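Local atomic coordinates of acetylxylan esterase A (Aspergillus awamori, PDB entry 5X6S), a protein that removes acetyl side groups from the xylan backbone, acting as a secreted serine esterase of carbohydrate esterase family 1. Residues A[196-199]-A[200-204]; A[215-218]-A[219-222]. All coordinates share one frame; numbering follows the deposited sequence.

Contact 1. Residues A[196-199]-A[200-204]; sequences IYHG and SIDTT
H198 and D202 meet where the strand gives way to the loop, their side chains crossing at about a right angle. NE2 of H198 lies 3.4 Å from OD2 of D202, with the imidazole and carboxylate planes turned 37° from each other. A water bridges the same corner: it accepts from the backbone N of G199 at 2.9 Å and donates to OD2 of D202 at a short 2.5 Å. What brings the acid back over the strand end is a type I beta turn from G199 to D202, closed by a weak bond from D202 N to G199 O of 3.4 Å. A first torsion of -163°, with CG anti to the backbone N, carries OD2 of D202 to the H198 ring. The other oxygen, OD1, takes the N-H of T204 at 2.9 Å in an Asx turn, and that of L205 as well. OD2 is also hydrogen-bonded to ND1 of H259, consistent with D202 being the acid of a Ser-His-Asp triad with S119; the carboxylate is thus held through both oxygens. The imidazole is positioned separately, by a hydrogen bond between NE2 of H198 and O of L205. The corner crowns strand 193-199, which runs between strands 138-142 and 249-254 of the central sheet; H198 packs against Y210 of helix 208-221, and S200 reaches T255 and F253, the latter on strand 249-254.

Contact 2. Residues A[215-218]-A[219-222]; sequences KQWA and GVFG
W217, A218 and G219 form the core of this helix end, with V220 and F221 as the partners of W217. W217 and V220 lie side by side, pointing the same way, and the benzo half of the indole does the touching: CE3 of W217 comes within 3.8 Å of CB of V220. With CG1 anti to the backbone N (chi1 165°), the V220 rotamer sets CG1 against the indole edge, in its plane, and CG2 3.3 Å from O of Q216. One turn on from W217, F221 brings its ring edge to the backbone, with CD2 3.1 Å from O of W217 and CE2 4.1 Å from CE3 of the indole. That carbonyl is flanked by the phenyl edge while it accepts the N-H of F221 at 2.9 Å. G219, without a side chain, sits snugly against the preceding turn and donates to O of K215 at 2.8 Å. A218 takes part through its carbonyl, whose O lies 3.0 Å from N of G222. NE1 of W217 bonds OD1 of N126, and the indole packs on M194 of strand 193-199; V220 instead faces A177 and A180 of helix 173-182. N of G222 makes a backbone bond to O of G219, and this residue leaves the helix with positive phi (83°) and two bonds back into the last turn, a Schellman motif.

Contact 1 and contact 2 belong to consecutive elements of the alpha/beta-hydrolase fold: strand 193-199 leads through the loop that carries D202, the probable triad acid, into helix 208-221, which packs back on the sheet. They lie about 20 Å apart, centre to centre, yet they touch where CD1 of I196 lies 4.1 Å from CD1 of W217, joining the strand to the helix's final turns. Their relation to catalysis differs. In contact 1 the side chain of D202 is about 7 Å from that of S119, the probable nucleophile, whereas contact 2 lies away from the active site; there the side chain of Q216 is about 8 Å from an N-acetylglucosamine of the protein's own glycan.

Contact 1. Residues A[196-199]-A[200-204]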
loop_
_atom_site.group_PDB
_atom_site.type_symbol
_atom_site.label_atom_id
_atom_site.label_comp_id
_atom_site.label_asym_id
_atom_site.label_seq_id
_atom_site.Cartn_x
_atom_site.Cartn_y
_atom_site.Cartn_z
ATOM N N ILE A 196 19.775 -6.073 -0.460
ATOM C CA ILE A 196 20.839 -5.506 0.378
ATOM C C ILE A 196 22.223 -5.752 -0.249
ATOM O O ILE A 196 22.665 -6.909 -0.339
ATOM C CB ILE A 196 20.808 -6.134 1.800
ATOM C CG1 ILE A 196 19.385 -6.163 2.354
ATOM C CG2 ILE A 196 21.856 -5.503 2.742
ATOM C CD1 ILE A 196 18.689 -4.802 2.511
ATOM N N TYR A 197 22.917 -4.683 -0.661
ATOM C CA TYR A 197 24.287 -4.762 -1.150
ATOM C C TYR A 197 25.267 -4.321 -0.069
ATOM O O TYR A 197 25.004 -3.393 0.686
ATOM C CB TYR A 197 24.517 -3.814 -2.328
ATOM C CG TYR A 197 23.872 -4.162 -3.654
ATOM C CD1 TYR A 197 22.537 -3.806 -3.953
ATOM C CD2 TYR A 197 24.614 -4.786 -4.652
ATOM C CE1 TYR A 197 21.983 -4.086 -5.217
ATOM C CE2 TYR A 197 24.067 -5.038 -5.924
ATOM C CZ TYR A 197 22.765 -4.694 -6.204
ATOM O OH TYR A 197 22.274 -4.960 -7.470
ATOM N N HIS A 198 26.455 -4.910 -0.050
ATOM C CA HIS A 198 27.512 -4.460 0.850
ATOM C C HIS A 198 28.847 -4.965 0.291
ATOM O O HIS A 198 28.887 -6.005 -0.354
ATOM C CB HIS A 198 27.309 -4.968 2.280
ATOM C CG HIS A 198 27.756 -4.012 3.345
ATOM N ND1 HIS A 198 26.865 -3.279 4.092
ATOM C CD2 HIS A 198 28.991 -3.610 3.744
ATOM C CE1 HIS A 198 27.514 -2.458 4.892
ATOM N NE2 HIS A 198 28.813 -2.659 4.720
ATOM N N GLY A 199 29.917 -4.235 0.574
ATOM C CA GLY A 199 31.263 -4.649 0.135
ATOM C C GLY A 199 32.066 -5.286 1.265
ATOM O O GLY A 199 31.976 -4.844 2.418
ATOM N N SER A 200 32.856 -6.320 0.935
ATOM C CA SER A 200 33.607 -7.117 1.938
ATOM C C SER A 200 34.741 -6.355 2.623
ATOM O O SER A 200 35.223 -6.758 3.657
ATOM C CB SER A 200 34.161 -8.409 1.318
ATOM O OG SER A 200 35.231 -8.112 0.438
ATOM N N ILE A 201 35.169 -5.236 2.047
ATOM C CA ILE A 201 36.279 -4.485 2.602
ATOM C C ILE A 201 35.881 -3.076 2.965
ATOM O O ILE A 201 36.717 -2.159 3.087
ATOM C CB ILE A 201 37.542 -4.569 1.701
ATOM C CG1 ILE A 201 37.283 -3.986 0.319
ATOM C CG2 ILE A 201 37.989 -6.036 1.592
ATOM C CD1 ILE A 201 38.560 -3.575 -0.414
ATOM N N ASP A 202 34.585 -2.903 3.235
ATOM C CA ASP A 202 34.076 -1.631 3.762
ATOM C C ASP A 202 34.649 -1.370 5.161
ATOM O O ASP A 202 34.443 -2.166 6.067
ATOM C CB ASP A 202 32.552 -1.722 3.818
ATOM C CG ASP A 202 31.871 -0.364 3.937
ATOM O OD1 ASP A 202 32.412 0.561 4.602
ATOM O OD2 ASP A 202 30.776 -0.245 3.336
ATOM N N THR A 203 35.337 -0.251 5.336
ATOM C CA THR A 203 35.887 0.142 6.617
ATOM C C THR A 203 35.252 1.435 7.143
ATOM O O THR A 203 35.817 2.101 7.996
ATOM C CB THR A 203 37.434 0.285 6.512
ATOM O OG1 THR A 203 37.766 1.312 5.590
ATOM C CG2 THR A 203 38.049 -1.030 6.020
ATOM N N THR A 204 34.082 1.796 6.594
ATOM C CA THR A 204 33.229 2.882 7.137
ATOM C C THR A 204 32.031 2.252 7.850
ATOM O O THR A 204 31.807 2.472 9.044
ATOM C CB THR A 204 32.716 3.797 6.013
ATOM O OG1 THR A 204 33.833 4.433 5.384
ATOM C CG2 THR A 204 31.782 4.848 6.550
HETATM O O HOH W 1 30.199 -1.397 1.183
#

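Contact 2. Residues A[215-218]-A[219-222]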
loop_
_atom_site.group_PDB
_atom_site.type_symbol
_atom_site.label_atom_id
_atom_site.label_comp_id
_atom_site.label_asym_id
_atom_site.label_seq_id
_atom_site.Cartn_x
_atom_site.Cartn_y
_atom_site.Cartn_z
ATOM N N LYS A 215 19.875 -10.701 8.496
ATOM C CA LYS A 215 19.218 -11.269 9.694
ATOM C C LYS A 215 17.911 -10.548 9.968
ATOM O O LYS A 215 16.844 -11.195 10.078
ATOM C CB LYS A 215 20.118 -11.123 10.911
ATOM C CG LYS A 215 21.294 -12.113 11.007
ATOM C CD LYS A 215 22.202 -11.671 12.117
ATOM C CE LYS A 215 23.277 -12.661 12.464
ATOM N NZ LYS A 215 24.086 -12.086 13.590
ATOM N N GLN A 216 17.984 -9.222 10.070
ATOM C CA GLN A 216 16.787 -8.395 10.357
ATOM C C GLN A 216 15.629 -8.729 9.438
ATOM O O GLN A 216 14.533 -9.109 9.909
ATOM C CB GLN A 216 17.120 -6.931 10.260
ATOM C CG GLN A 216 15.914 -6.028 10.481
ATOM C CD GLN A 216 16.348 -4.595 10.764
ATOM O OE1 GLN A 216 16.892 -3.929 9.898
ATOM N NE2 GLN A 216 16.156 -4.144 11.992
ATOM N N TRP A 217 15.858 -8.670 8.120
ATOM C CA TRP A 217 14.774 -8.915 7.188
ATOM C C TRP A 217 14.316 -10.349 7.112
ATOM O O TRP A 217 13.126 -10.597 6.936
ATOM C CB TRP A 217 15.043 -8.306 5.798
ATOM C CG TRP A 217 15.244 -6.810 5.888
ATOM C CD1 TRP A 217 16.372 -6.119 5.586
ATOM C CD2 TRP A 217 14.315 -5.848 6.405
ATOM N NE1 TRP A 217 16.198 -4.770 5.845
ATOM C CE2 TRP A 217 14.938 -4.580 6.334
ATOM C CE3 TRP A 217 13.010 -5.930 6.910
ATOM C CZ2 TRP A 217 14.303 -3.402 6.749
ATOM C CZ3 TRP A 217 12.373 -4.748 7.327
ATOM C CH2 TRP A 217 13.006 -3.521 7.245
ATOM N N ALA A 218 15.248 -11.286 7.267
ATOM C CA ALA A 218 14.910 -12.703 7.433
ATOM C C ALA A 218 13.918 -12.850 8.609
ATOM O O ALA A 218 12.891 -13.452 8.452
ATOM C CB ALA A 218 16.168 -13.534 7.677
ATOM N N GLY A 219 14.239 -12.275 9.754
ATOM C CA GLY A 219 13.355 -12.377 10.942
ATOM C C GLY A 219 12.002 -11.758 10.618
ATOM O O GLY A 219 10.937 -12.360 10.887
ATOM N N VAL A 220 12.028 -10.568 9.984
ATOM C CA VAL A 220 10.785 -9.846 9.681
ATOM C C VAL A 220 9.888 -10.693 8.772
ATOM O O VAL A 220 8.643 -10.790 8.954
ATOM C CB VAL A 220 11.106 -8.449 9.086
ATOM C CG1 VAL A 220 9.906 -7.803 8.432
ATOM C CG2 VAL A 220 11.645 -7.542 10.175
ATOM N N PHE A 221 10.494 -11.328 7.765
ATOM C CA PHE A 221 9.664 -12.028 6.788
ATOM C C PHE A 221 9.407 -13.502 7.155
ATOM O O PHE A 221 8.704 -14.192 6.458
ATOM C CB PHE A 221 10.280 -11.908 5.378
ATOM C CG PHE A 221 10.109 -10.532 4.787
ATOM C CD1 PHE A 221 8.859 -10.128 4.316
ATOM C CD2 PHE A 221 11.159 -9.630 4.784
ATOM C CE1 PHE A 221 8.683 -8.854 3.773
ATOM C CE2 PHE A 221 10.979 -8.355 4.265
ATOM C CZ PHE A 221 9.767 -7.990 3.756
ATOM N N GLY A 222 9.979 -13.967 8.237
ATOM C CA GLY A 222 9.719 -15.371 8.617
ATOM C C GLY A 222 10.607 -16.381 7.878
ATOM O O GLY A 222 10.289 -17.575 7.870
#